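Local coordinates for protein TASOR (Homo sapiens, PDB 6TL1) that serves as a component of the HUSH complex, which maintains epigenetic repression at H3K9me3-rich loci, this chain being the pseudo-PARP domain of the protein, at residues R175-E178 with L179-Y183; G62-D65 with K66-S69; I20-S23 with S24-E27; V42-E45 with L46-K49. All coordinates share one frame; numbering follows the deposited sequence.

Contact 1 (R175-E178 with L179-Y183); sequences RAYE and LTQYY
Thr180 and Gln181 turn their side chains back onto the single-turn helix 176-179 and take up carbonyls at its C-terminal end. The tight part lies here, where Ala176, Thr180 and Gln181 are buried. Thr180 OG1 donates to Ala176 O at 2.8 Å; with chi1 at 59° the hydroxyl sits between backbone N and carbonyl carbon, and CG2 packs on the same oxygen at 3.3 Å. Gln181 bends at chi2 (-77°), bringing NE2 to donate to Tyr177 O at 3.0 Å from above the carbonyl plane. The same NE2 lies over one face of the Tyr177 ring, 3.3 Å from CE1, and also bonds Ser110 on strand 107-110. Water 1 accepts from Gln181 N at 2.9 Å and lies very close to Glu178 O, where the short distance leaves donation doubtful.

The looser, solvent side belongs to Leu179 and exposed Arg175. Leu179 N bonds Arg175 O at 2.9 Å, but the side chains stay 4.3 Å apart, Arg175 CB to Leu179 CD1. Arg175 leads away to a glycerol, probably from the crystallisation liquor. Before the chain enters strand 181-184 past Thr180, hydroxyl and amide thus largely replace a longer helix's backbone donors to Ala176 O and Tyr177 O.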
loop_
_atom_site.group_PDB
_atom_site.type_symbol
_atom_site.label_atom_id
_atom_site.label_comp_id
_atom_site.label_asym_id
_atom_site.label_seq_id
_atom_site.Cartn_x
_atom_site.Cartn_y
_atom_site.Cartn_z
ATOM N N ARG A 175 8.338 16.372 -0.292
ATOM C CA ARG A 175 8.503 14.930 -0.102
ATOM C C ARG A 175 7.289 14.294 0.563
ATOM O O ARG A 175 7.413 13.288 1.263
ATOM C CB ARG A 175 9.769 14.622 0.700
ATOM C CG ARG A 175 11.045 15.056 0.009
ATOM C CD ARG A 175 11.461 14.099 -1.113
ATOM N NE ARG A 175 12.853 14.334 -1.498
ATOM C CZ ARG A 175 13.242 15.218 -2.409
ATOM N NH1 ARG A 175 12.340 15.952 -3.052
ATOM N NH2 ARG A 175 14.532 15.366 -2.679
ATOM N N ALA A 176 6.109 14.881 0.339
ATOM C CA ALA A 176 4.876 14.329 0.887
ATOM C C ALA A 176 4.693 12.873 0.474
ATOM O O ALA A 176 4.261 12.040 1.272
ATOM C CB ALA A 176 3.683 15.180 0.433
ATOM N N TYR A 177 5.024 12.556 -0.774
ATOM C CA TYR A 177 4.854 11.203 -1.277
ATOM C C TYR A 177 5.700 10.201 -0.490
ATOM O O TYR A 177 5.188 9.178 -0.022
ATOM C CB TYR A 177 5.192 11.181 -2.762
ATOM C CG TYR A 177 5.290 9.798 -3.328
ATOM C CD1 TYR A 177 4.170 8.993 -3.416
ATOM C CD2 TYR A 177 6.507 9.293 -3.776
ATOM C CE1 TYR A 177 4.252 7.722 -3.935
ATOM C CE2 TYR A 177 6.599 8.017 -4.298
ATOM C CZ TYR A 177 5.463 7.238 -4.375
ATOM O OH TYR A 177 5.525 5.961 -4.886
ATOM N N GLU A 178 7.004 10.471 -0.345
ATOM C CA GLU A 178 7.892 9.557 0.375
ATOM C C GLU A 178 7.611 9.531 1.874
ATOM O O GLU A 178 7.803 8.491 2.520
ATOM C CB GLU A 178 9.354 9.922 0.105
ATOM C CG GLU A 178 9.739 9.740 -1.351
ATOM C CD GLU A 178 9.495 10.996 -2.198
ATOM O OE1 GLU A 178 8.630 11.823 -1.827
ATOM O OE2 GLU A 178 10.136 11.124 -3.264
ATOM N N LEU A 179 7.195 10.657 2.459
ATOM C CA LEU A 179 6.970 10.668 3.899
ATOM C C LEU A 179 5.655 10.008 4.308
ATOM O O LEU A 179 5.471 9.731 5.498
ATOM C CB LEU A 179 7.005 12.105 4.428
ATOM C CG LEU A 179 8.362 12.815 4.458
ATOM C CD1 LEU A 179 8.165 14.320 4.664
ATOM C CD2 LEU A 179 9.260 12.236 5.564
ATOM N N THR A 180 4.734 9.753 3.372
ATOM C CA THR A 180 3.458 9.119 3.685
ATOM C C THR A 180 3.405 7.677 3.186
ATOM O O THR A 180 2.354 7.201 2.746
ATOM C CB THR A 180 2.289 9.924 3.120
ATOM O OG1 THR A 180 2.428 10.024 1.702
ATOM C CG2 THR A 180 2.257 11.336 3.740
ATOM N N GLN A 181 4.539 6.990 3.205
ATOM C CA GLN A 181 4.600 5.598 2.797
ATOM C C GLN A 181 4.503 4.670 3.995
ATOM O O GLN A 181 4.784 5.045 5.138
ATOM C CB GLN A 181 5.897 5.296 2.042
ATOM C CG GLN A 181 6.064 6.109 0.801
ATOM C CD GLN A 181 5.202 5.584 -0.319
ATOM O OE1 GLN A 181 5.250 4.402 -0.663
ATOM N NE2 GLN A 181 4.356 6.461 -0.864
ATOM N N TYR A 182 4.074 3.448 3.706
ATOM C CA TYR A 182 4.215 2.304 4.593
ATOM C C TYR A 182 5.332 1.423 4.042
ATOM O O TYR A 182 5.442 1.248 2.827
ATOM C CB TYR A 182 2.920 1.496 4.663
ATOM C CG TYR A 182 1.751 2.182 5.341
ATOM C CD1 TYR A 182 1.913 2.872 6.529
ATOM C CD2 TYR A 182 0.477 2.133 4.781
ATOM C CE1 TYR A 182 0.846 3.502 7.147
ATOM C CE2 TYR A 182 -0.608 2.753 5.400
ATOM C CZ TYR A 182 -0.411 3.441 6.578
ATOM O OH TYR A 182 -1.466 4.067 7.202
ATOM N N TYR A 183 6.147 0.856 4.922
ATOM C CA TYR A 183 7.271 0.000 4.528
ATOM C C TYR A 183 7.110 -1.350 5.213
ATOM O O TYR A 183 7.370 -1.471 6.412
ATOM C CB TYR A 183 8.586 0.668 4.897
ATOM C CG TYR A 183 9.860 -0.109 4.616
ATOM C CD1 TYR A 183 10.325 -0.274 3.322
ATOM C CD2 TYR A 183 10.630 -0.612 5.657
ATOM C CE1 TYR A 183 11.533 -0.934 3.069
ATOM C CE2 TYR A 183 11.833 -1.289 5.417
ATOM C CZ TYR A 183 12.270 -1.442 4.124
ATOM O OH TYR A 183 13.449 -2.100 3.879
HETATM O O HOH W 1 7.052 7.310 4.540
#

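Contact 2 (G62-D65 with K66-S69); sequences GRLD and KELS
Glu67 OE1 accepts from Leu64 N at 2.9 Å, with an N-H...O angle of 166°, in the straightest bond of this compact turn. The amide reaches OE1 on its anti side, 31° out of the carboxylate plane. Carbon surrounds the same oxygen: Arg63 CA is 3.4 Å away, while Arg63 CB and CD and Leu64 CG pack around it slightly farther off. Beyond CG the Glu67 chain is extended, carrying the carboxylate back along residues 63-64. A side chain thus closes the turn by gripping the amide three residues earlier.

The backbone bonds beneath it are bent. Leu64 O receives a weak bond from Glu67 N at 2.7 Å and another from Leu68 N at 3.0 Å, and Leu68 N also makes a weak bond to Asp65 O. On the outer side Lys66 curls through chi2 and chi3, which lays its CE against Leu64 CB at 3.6 Å; its NZ stays 4.8 Å from Asp65 OD2, so this is not a salt bridge.

Just before the turn, Gly62 is the C-prime residue of a Schellman motif that ends helix 45-60. Leu68 folds back on that helix, touching Arg55, Leu58 and Lys59, while Arg63 sends its guanidinium to a salt bridge with Glu158. The surface turn therefore bridges the end of helix 45-60 and the start of strand 71-77.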
loop_
_atom_site.group_PDB
_atom_site.type_symbol
_atom_site.label_atom_id
_atom_site.label_comp_id
_atom_site.label_asym_id
_atom_site.label_seq_id
_atom_site.Cartn_x
_atom_site.Cartn_y
_atom_site.Cartn_z
ATOM N N GLY A 62 1.476 -12.598 20.269
ATOM C CA GLY A 62 1.101 -11.670 21.302
ATOM C C GLY A 62 0.622 -10.328 20.811
ATOM O O GLY A 62 0.384 -9.445 21.636
ATOM N N ARG A 63 0.489 -10.133 19.506
ATOM C CA ARG A 63 0.008 -8.846 19.022
ATOM C C ARG A 63 -1.400 -8.604 19.550
ATOM O O ARG A 63 -2.175 -9.539 19.767
ATOM C CB ARG A 63 -0.016 -8.800 17.492
ATOM C CG ARG A 63 1.321 -8.996 16.809
ATOM C CD ARG A 63 2.369 -7.981 17.225
ATOM N NE ARG A 63 3.500 -8.064 16.311
ATOM C CZ ARG A 63 4.554 -8.850 16.502
ATOM N NH1 ARG A 63 4.625 -9.608 17.585
ATOM N NH2 ARG A 63 5.534 -8.880 15.608
ATOM N N LEU A 64 -1.729 -7.337 19.770
ATOM C CA LEU A 64 -3.052 -7.042 20.283
ATOM C C LEU A 64 -4.046 -7.037 19.131
ATOM O O LEU A 64 -3.671 -6.908 17.962
ATOM C CB LEU A 64 -3.064 -5.669 20.957
ATOM C CG LEU A 64 -1.882 -5.261 21.755
ATOM C CD1 LEU A 64 -1.815 -3.862 21.914
ATOM C CD2 LEU A 64 -1.851 -5.873 23.064
ATOM N N ASP A 65 -5.334 -7.193 19.467
ATOM C CA ASP A 65 -6.356 -7.197 18.421
ATOM C C ASP A 65 -6.335 -5.897 17.625
ATOM O O ASP A 65 -6.633 -5.896 16.425
ATOM C CB ASP A 65 -7.747 -7.451 19.013
ATOM C CG ASP A 65 -7.828 -8.757 19.796
ATOM O OD1 ASP A 65 -8.952 -9.156 20.175
ATOM O OD2 ASP A 65 -6.773 -9.390 20.001
ATOM N N LYS A 66 -5.975 -4.790 18.278
ATOM C CA LYS A 66 -5.721 -3.536 17.573
ATOM C C LYS A 66 -4.710 -3.750 16.456
ATOM O O LYS A 66 -4.898 -3.295 15.319
ATOM C CB LYS A 66 -5.202 -2.475 18.558
ATOM C CG LYS A 66 -6.188 -1.910 19.610
ATOM C CD LYS A 66 -6.950 -2.967 20.421
ATOM C CE LYS A 66 -6.062 -3.689 21.425
ATOM N NZ LYS A 66 -6.665 -4.970 21.894
ATOM N N GLU A 67 -3.626 -4.462 16.767
ATOM C CA GLU A 67 -2.543 -4.702 15.824
ATOM C C GLU A 67 -2.893 -5.763 14.791
ATOM O O GLU A 67 -2.177 -5.901 13.796
ATOM C CB GLU A 67 -1.276 -5.073 16.601
ATOM C CG GLU A 67 -0.804 -3.915 17.490
ATOM C CD GLU A 67 0.278 -4.299 18.481
ATOM O OE1 GLU A 67 0.325 -5.476 18.901
ATOM O OE2 GLU A 67 1.062 -3.405 18.867
ATOM N N LEU A 68 -3.984 -6.498 14.981
ATOM C CA LEU A 68 -4.389 -7.497 14.006
ATOM C C LEU A 68 -5.358 -6.937 12.972
ATOM O O LEU A 68 -5.740 -7.657 12.042
ATOM C CB LEU A 68 -5.036 -8.672 14.740
ATOM C CG LEU A 68 -4.076 -9.448 15.642
ATOM C CD1 LEU A 68 -4.845 -10.474 16.437
ATOM C CD2 LEU A 68 -2.979 -10.099 14.818
ATOM N N SER A 69 -5.753 -5.673 13.122
ATOM C CA SER A 69 -6.748 -5.060 12.254
ATOM C C SER A 69 -6.269 -4.987 10.807
ATOM O O SER A 69 -5.085 -4.766 10.531
ATOM C CB SER A 69 -7.083 -3.657 12.774
ATOM O OG SER A 69 -8.215 -3.120 12.121
#

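Contact 3 (I20-S23 with S24-E27); sequences ILHS and SYLE
Ser24 and Tyr25 close off the C-terminal end of helix 12-22, a helix-to-loop exit in the pseudo-PARP domain where the last carbonyls are met by a hydroxyl, an amide and a water, with an aromatic ring packed against them.

The hydrogen bonds come first. Ser24 N donates to Leu21 O at 2.9 Å with an N-H...O angle of 159°, although it approaches from well above the carbonyl plane. Its side chain takes the preceding carbonyl: with OG beside its own backbone N (chi1 -51°), the hydroxyl donates to Ile20 O over 2.5 Å, shorter than usual, so the exact value calls for care. Water 2 extends the series by donating to His22 O at 2.6 Å and accepting from Tyr25 N, linking that carbonyl to the departing chain. Ser23 OG is held by Asn19 O.

Ring contacts form the second group. Tyr25 swings back against the helix end and offers one face to the backbone. Leu21 O stands 3.5 Å above that face, offset toward the rim, and His22 CA, also over the face, makes a CH-pi contact 4.2 Å from the ring centroid. The His22 and Tyr25 side chains run side by side and point the same way, but their planes meet obliquely, at 50°.

Outward contacts place this end against the five-stranded antiparallel sheet. Ile20 and Leu21 pack on Phe74 of strand 71-77, and Leu21 also reaches Val205. Tyr25 OH is hydrogen-bonded to Tyr36 OH on strand 34-42; the same Tyr25 OH meets the edge of the His22 imidazole, in the ring plane, 3.4 Å from CD2.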
loop_
_atom_site.group_PDB
_atom_site.type_symbol
_atom_site.label_atom_id
_atom_site.label_comp_id
_atom_site.label_asym_id
_atom_site.label_seq_id
_atom_site.Cartn_x
_atom_site.Cartn_y
_atom_site.Cartn_z
ATOM N N ILE A 20 -13.373 2.912 -0.518
ATOM C CA ILE A 20 -12.053 2.772 0.096
ATOM C C ILE A 20 -11.137 3.887 -0.396
ATOM O O ILE A 20 -10.447 4.543 0.395
ATOM C CB ILE A 20 -11.465 1.385 -0.220
ATOM C CG1 ILE A 20 -12.337 0.273 0.388
ATOM C CG2 ILE A 20 -10.020 1.280 0.300
ATOM C CD1 ILE A 20 -12.012 -1.070 -0.187
ATOM N N LEU A 21 -11.171 4.169 -1.698
ATOM C CA LEU A 21 -10.346 5.253 -2.232
ATOM C C LEU A 21 -10.799 6.615 -1.714
ATOM O O LEU A 21 -9.980 7.399 -1.219
ATOM C CB LEU A 21 -10.379 5.227 -3.758
ATOM C CG LEU A 21 -9.797 3.955 -4.394
ATOM C CD1 LEU A 21 -10.365 3.763 -5.775
ATOM C CD2 LEU A 21 -8.283 4.002 -4.448
ATOM N N HIS A 22 -12.107 6.905 -1.793
ATOM C CA HIS A 22 -12.615 8.213 -1.379
ATOM C C HIS A 22 -12.349 8.493 0.090
ATOM O O HIS A 22 -12.198 9.651 0.484
ATOM C CB HIS A 22 -14.123 8.319 -1.648
ATOM C CG HIS A 22 -14.465 8.519 -3.084
ATOM N ND1 HIS A 22 -15.762 8.484 -3.552
ATOM C CD2 HIS A 22 -13.680 8.772 -4.160
ATOM C CE1 HIS A 22 -15.763 8.707 -4.855
ATOM N NE2 HIS A 22 -14.513 8.884 -5.249
ATOM N N SER A 23 -12.354 7.468 0.925
ATOM C CA SER A 23 -12.112 7.686 2.342
ATOM C C SER A 23 -10.624 7.747 2.690
ATOM O O SER A 23 -10.286 7.938 3.861
ATOM C CB SER A 23 -12.815 6.597 3.149
ATOM O OG SER A 23 -12.196 5.354 2.917
ATOM N N SER A 24 -9.729 7.571 1.714
ATOM C CA SER A 24 -8.299 7.432 1.979
ATOM C C SER A 24 -7.472 8.542 1.331
ATOM O O SER A 24 -6.264 8.379 1.127
ATOM C CB SER A 24 -7.811 6.068 1.495
ATOM O OG SER A 24 -8.638 5.028 2.007
ATOM N N TYR A 25 -8.092 9.664 1.012
ATOM C CA TYR A 25 -7.378 10.786 0.428
ATOM C C TYR A 25 -6.642 11.577 1.497
ATOM O O TYR A 25 -7.089 11.692 2.644
ATOM C CB TYR A 25 -8.342 11.728 -0.304
ATOM C CG TYR A 25 -8.937 11.177 -1.583
ATOM C CD1 TYR A 25 -8.217 10.309 -2.390
ATOM C CD2 TYR A 25 -10.231 11.535 -1.984
ATOM C CE1 TYR A 25 -8.760 9.809 -3.560
ATOM C CE2 TYR A 25 -10.781 11.041 -3.153
ATOM C CZ TYR A 25 -10.041 10.172 -3.929
ATOM O OH TYR A 25 -10.577 9.675 -5.086
ATOM N N LEU A 26 -5.498 12.133 1.108
ATOM C CA LEU A 26 -4.887 13.132 1.971
ATOM C C LEU A 26 -5.675 14.430 1.897
ATOM O O LEU A 26 -5.862 15.120 2.907
ATOM C CB LEU A 26 -3.435 13.371 1.570
ATOM C CG LEU A 26 -2.814 14.548 2.319
ATOM C CD1 LEU A 26 -2.656 14.207 3.796
ATOM C CD2 LEU A 26 -1.476 14.951 1.700
ATOM N N GLU A 27 -6.170 14.768 0.713
ATOM C CA GLU A 27 -7.086 15.894 0.553
ATOM C C GLU A 27 -8.425 15.330 0.094
ATOM O O GLU A 27 -8.585 15.005 -1.097
ATOM C CB GLU A 27 -6.535 16.891 -0.461
ATOM C CG GLU A 27 -5.226 17.531 -0.035
ATOM C CD GLU A 27 -4.742 18.584 -1.021
ATOM O OE1 GLU A 27 -5.545 18.997 -1.890
ATOM O OE2 GLU A 27 -3.564 18.986 -0.930
HETATM O O HOH W 2 -10.598 10.877 2.190
#

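Contact 4 (V42-E45 with L46-K49); sequences VHNE and LLEK
Asn44 caps the start of helix 45-60 with its side chain: as N-cap residue it accepts from Leu47 N through OD1 at 3.0 Å. The bond is straight at hydrogen (169°), yet the donor stands above the carbonyl plane, 55° out of it. With CG anti to the backbone N (chi1 178°), the amide is carried over the first turn and crosses the Leu47 side chain at a slant, with ND2 3.4 Å from Leu47 CD1. The backbone oxygen is used as well, since Glu48 N donates to Asn44 O at 2.9 Å in the first regular helical bond. Glu48 CG lies close to the same oxygen, at 3.1 Å.

A second shell holds the cap in place. Asn44 ND2 donates to Cys86 O, with a weaker bond to Glu87 O, which fixes the rotation of the amide and leaves OD1 directed at the helix. His43 is tied by NE2 to Gln5, and Val42 is still part of strand 34-42, paired with Tyr202. Leu47 packs inward on Cys200 and Pro201 of strand 199-209, seating the helix start on the sheet.

The outer face is charged and exposed. Lys49 N donates to Glu45 O, one turn earlier. The two side chains run alongside each other, Glu45 bending at chi2, and their salt bridge is a long one, Glu45 OE2 to Lys49 NZ at 3.4 Å.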
loop_
_atom_site.group_PDB
_atom_site.type_symbol
_atom_site.label_atom_id
_atom_site.label_comp_id
_atom_site.label_asym_id
_atom_site.label_seq_id
_atom_site.Cartn_x
_atom_site.Cartn_y
_atom_site.Cartn_z
ATOM N N VAL A 42 -9.830 -8.675 -6.463
ATOM C CA VAL A 42 -8.783 -9.653 -6.703
ATOM C C VAL A 42 -9.061 -10.866 -5.823
ATOM O O VAL A 42 -9.344 -10.730 -4.625
ATOM C CB VAL A 42 -7.392 -9.057 -6.435
ATOM C CG1 VAL A 42 -6.317 -10.103 -6.674
ATOM C CG2 VAL A 42 -7.163 -7.834 -7.326
ATOM N N HIS A 43 -8.996 -12.054 -6.414
ATOM C CA HIS A 43 -9.213 -13.287 -5.659
ATOM C C HIS A 43 -8.004 -14.174 -5.920
ATOM O O HIS A 43 -7.998 -14.982 -6.849
ATOM C CB HIS A 43 -10.547 -13.960 -6.032
ATOM C CG HIS A 43 -11.726 -13.037 -5.932
ATOM N ND1 HIS A 43 -12.289 -12.700 -4.725
ATOM C CD2 HIS A 43 -12.488 -12.450 -6.888
ATOM C CE1 HIS A 43 -13.314 -11.884 -4.933
ATOM N NE2 HIS A 43 -13.460 -11.727 -6.232
ATOM N N ASN A 44 -6.995 -14.051 -5.061
ATOM C CA ASN A 44 -5.787 -14.854 -5.203
ATOM C C ASN A 44 -5.740 -15.712 -3.944
ATOM O O ASN A 44 -5.322 -15.246 -2.879
ATOM C CB ASN A 44 -4.529 -13.974 -5.386
ATOM C CG ASN A 44 -3.233 -14.806 -5.485
ATOM O OD1 ASN A 44 -3.122 -15.873 -4.882
ATOM N ND2 ASN A 44 -2.299 -14.367 -6.324
ATOM N N GLU A 45 -6.216 -16.953 -4.081
ATOM C CA GLU A 45 -6.364 -17.840 -2.929
ATOM C C GLU A 45 -5.030 -18.097 -2.236
ATOM O O GLU A 45 -4.969 -18.160 -1.001
ATOM C CB GLU A 45 -7.020 -19.153 -3.362
ATOM C CG GLU A 45 -6.503 -19.719 -4.676
ATOM C CD GLU A 45 -5.532 -20.873 -4.479
ATOM O OE1 GLU A 45 -4.981 -21.370 -5.487
ATOM O OE2 GLU A 45 -5.320 -21.287 -3.318
ATOM N N LEU A 46 -3.949 -18.258 -3.005
ATOM C CA LEU A 46 -2.641 -18.501 -2.393
ATOM C C LEU A 46 -2.214 -17.329 -1.517
ATOM O O LEU A 46 -1.753 -17.528 -0.387
ATOM C CB LEU A 46 -1.593 -18.782 -3.470
ATOM C CG LEU A 46 -1.826 -20.069 -4.258
ATOM C CD1 LEU A 46 -0.693 -20.330 -5.248
ATOM C CD2 LEU A 46 -1.980 -21.230 -3.288
ATOM N N LEU A 47 -2.359 -16.089 -2.021
ATOM C CA LEU A 47 -1.983 -14.920 -1.224
ATOM C C LEU A 47 -2.915 -14.738 -0.036
ATOM O O LEU A 47 -2.480 -14.316 1.042
ATOM C CB LEU A 47 -1.975 -13.650 -2.087
ATOM C CG LEU A 47 -0.868 -13.636 -3.139
ATOM C CD1 LEU A 47 -0.896 -12.375 -3.960
ATOM C CD2 LEU A 47 0.487 -13.790 -2.444
ATOM N N GLU A 48 -4.202 -15.051 -0.208
ATOM C CA GLU A 48 -5.131 -14.877 0.901
ATOM C C GLU A 48 -4.867 -15.916 1.985
ATOM O O GLU A 48 -4.976 -15.614 3.179
ATOM C CB GLU A 48 -6.573 -14.960 0.401
ATOM C CG GLU A 48 -6.943 -13.839 -0.580
ATOM C CD GLU A 48 -8.318 -14.034 -1.220
ATOM O OE1 GLU A 48 -9.027 -13.028 -1.451
ATOM O OE2 GLU A 48 -8.690 -15.196 -1.495
ATOM N N LYS A 49 -4.492 -17.138 1.584
ATOM C CA LYS A 49 -4.086 -18.139 2.568
ATOM C C LYS A 49 -2.933 -17.639 3.414
ATOM O O LYS A 49 -2.963 -17.780 4.642
ATOM C CB LYS A 49 -3.676 -19.460 1.897
ATOM C CG LYS A 49 -4.795 -20.229 1.262
ATOM C CD LYS A 49 -4.444 -21.697 1.010
ATOM C CE LYS A 49 -4.550 -22.025 -0.471
ATOM N NZ LYS A 49 -4.922 -23.439 -0.771
#

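Contacts 1, 3 and 4 are partly buried and contact 2 lies at the surface. Contacts 2 and 4 belong to opposite ends of helix 45-60: contact 4 starts it with an asparagine cap, and contact 2 follows its Schellman end, the two centres about 22 Å apart. Contacts 1 and 3 resemble each other, since in both a side-chain hydroxyl meets a carbonyl at a helix C-terminus; their nearest atoms are about 5 Å apart without touching. They serve different sheets, however: contact 1 enters the mixed four-stranded sheet, whereas contact 3 packs on the five-stranded antiparallel one, which contact 4 also borders. Carboxylates bond across contacts 2 and 4, and an aromatic face takes part in contacts 1 and 3.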